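Enoyl-CoA hydratase/isomerase family protein (Pseudomonas syringae pv. tomato, PDB 3OT6) probably acts on coenzyme A thioesters as a member of the enoyl-CoA hydratase/isomerase (crotonase) family, its exact reaction and substrate not being established. Local coordinates at residues A[42-47]-A[91-96]. Numbering follows the deposited sequence.
Sequences DQAEKD and LSHPFP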
# COMPACT_ATOMS: atom_id res chain seq x y z
N ASP A 42 7.40 -12.30 -4.96
CA ASP A 42 8.31 -13.40 -5.01
C ASP A 42 9.27 -13.22 -6.18
O ASP A 42 10.48 -13.41 -6.04
CB ASP A 42 7.57 -14.71 -5.13
CG ASP A 42 6.91 -15.13 -3.81
OD1 ASP A 42 7.32 -14.64 -2.74
OD2 ASP A 42 5.93 -15.89 -3.84
N GLN A 43 8.71 -12.81 -7.32
CA GLN A 43 9.41 -12.72 -8.55
C GLN A 43 10.36 -11.55 -8.43
O GLN A 43 11.53 -11.67 -8.80
CB GLN A 43 8.43 -12.53 -9.71
CG GLN A 43 9.13 -12.50 -11.08
CD GLN A 43 9.99 -13.76 -11.34
OE1 GLN A 43 9.58 -14.88 -11.06
NE2 GLN A 43 11.20 -13.55 -11.84
N ALA A 44 9.86 -10.43 -7.86
CA ALA A 44 10.66 -9.21 -7.67
C ALA A 44 11.85 -9.46 -6.76
O ALA A 44 12.88 -8.86 -6.95
CB ALA A 44 9.79 -8.06 -7.12
N GLU A 45 11.72 -10.36 -5.78
CA GLU A 45 12.82 -10.67 -4.90
C GLU A 45 13.84 -11.41 -5.72
O GLU A 45 15.03 -11.18 -5.60
CB GLU A 45 12.41 -11.59 -3.74
CG GLU A 45 11.58 -10.96 -2.67
CD GLU A 45 11.42 -11.84 -1.41
OE1 GLU A 45 12.43 -12.31 -0.88
OE2 GLU A 45 10.28 -12.03 -0.94
N LYS A 46 13.35 -12.33 -6.54
CA LYS A 46 14.24 -13.18 -7.29
C LYS A 46 15.03 -12.33 -8.34
O LYS A 46 16.24 -12.57 -8.54
CB LYS A 46 13.52 -14.45 -7.76
CG LYS A 46 14.18 -15.20 -8.95
CD LYS A 46 13.34 -16.49 -9.34
CE LYS A 46 13.93 -17.25 -10.64
NZ LYS A 46 14.09 -16.34 -11.90
N ASP A 47 14.42 -11.27 -8.89
CA ASP A 47 15.12 -10.35 -9.81
C ASP A 47 15.82 -9.21 -9.11
O ASP A 47 16.33 -8.31 -9.75
CB ASP A 47 14.18 -9.74 -10.85
CG ASP A 47 13.52 -10.78 -11.73
OD1 ASP A 47 14.14 -11.84 -11.99
OD2 ASP A 47 12.37 -10.56 -12.15
N LEU A 91 6.65 -3.96 3.94
CA LEU A 91 7.51 -3.13 4.80
C LEU A 91 8.77 -3.88 5.17
O LEU A 91 9.75 -3.30 5.67
CB LEU A 91 6.76 -2.73 6.06
CG LEU A 91 5.67 -1.67 5.84
CD1 LEU A 91 4.69 -1.74 7.00
CD2 LEU A 91 6.36 -0.35 5.81
N SER A 92 8.78 -5.18 4.91
CA SER A 92 10.02 -5.91 5.21
C SER A 92 10.69 -6.40 3.91
O SER A 92 11.66 -7.13 3.96
CB SER A 92 9.84 -7.01 6.25
OG SER A 92 8.82 -7.83 5.87
N HIS A 93 10.25 -5.86 2.77
CA HIS A 93 10.77 -6.29 1.52
C HIS A 93 12.27 -5.98 1.37
O HIS A 93 12.71 -4.87 1.64
CB HIS A 93 9.96 -5.64 0.40
CG HIS A 93 10.19 -6.26 -0.95
ND1 HIS A 93 9.80 -7.56 -1.23
CD2 HIS A 93 10.79 -5.78 -2.07
CE1 HIS A 93 10.12 -7.84 -2.49
NE2 HIS A 93 10.73 -6.78 -3.01
N PRO A 94 13.05 -6.92 0.83
CA PRO A 94 14.50 -6.70 0.81
C PRO A 94 15.02 -5.62 -0.14
O PRO A 94 16.17 -5.18 -0.00
CB PRO A 94 15.08 -8.08 0.52
CG PRO A 94 13.98 -8.88 -0.11
CD PRO A 94 12.65 -8.26 0.40
N PHE A 95 14.18 -5.12 -1.04
CA PHE A 95 14.54 -4.03 -1.96
C PHE A 95 13.47 -2.92 -1.83
O PHE A 95 12.37 -3.17 -1.31
CB PHE A 95 14.67 -4.55 -3.43
CG PHE A 95 15.57 -5.70 -3.55
CD1 PHE A 95 16.92 -5.50 -3.78
CD2 PHE A 95 15.10 -6.99 -3.34
CE1 PHE A 95 17.79 -6.57 -3.83
CE2 PHE A 95 15.96 -8.07 -3.36
CZ PHE A 95 17.32 -7.85 -3.59
N PRO A 96 13.80 -1.70 -2.30
CA PRO A 96 12.92 -0.58 -2.12
C PRO A 96 11.58 -0.78 -2.83
O PRO A 96 11.55 -1.28 -3.95
CB PRO A 96 13.73 0.58 -2.75
CG PRO A 96 15.21 0.17 -2.51
CD PRO A 96 15.10 -1.29 -2.87
O HOH W 1 12.34 -6.64 -5.38
O HOH W 2 9.21 -9.66 0.42
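Ala44 and Glu45, on the last turn of helix 31-46, meet His93, Pro94 and Phe95 in the loop that leads from helix 73-91 into strand 97-100. This is packing within the crotonase-like fold, beside the parallel strand 50-54, where Pro96 pairs its backbone with Val51. One turn back, Asp42 forms a salt bridge with Arg89. At Ala44, CB lies 4.4 Å from His93 NE2, and both side chains also touch Val51. Its carbonyl matters as well, because a water in the plane of the imidazole, at the ring edge, stands 2.9 Å from His93 NE2 and gives a weak hydrogen bond to Ala44 O. Glu45 carries most of the contact. With CG anti to its own carbonyl carbon (chi1 -73°), that methylene sits 3.4 Å from His93 CE1, and the chain runs on extended, crossing Pro94 at about a right angle, OE1 being 3.8 Å from Pro94 CG. The carboxylate stands almost perpendicular to the imidazole, 89° between planes. A second water bridges them, donating to Glu45 OE2 and lying 2.7 Å from His93 ND1; OE2 also forms a salt bridge with Arg89. The backbone O of Glu45 lies 3.9 Å from Phe95 CE2. On the loop side, Pro94 CD rests over one face of the His93 ring, toward its rim. The nearby carboxylate might favour a charged ring, but its pairing with Arg89 would weaken that pull, and the ring's protons are not determined. The direct touches are van der Waals contacts; both imidazole nitrogens reach the helix through water.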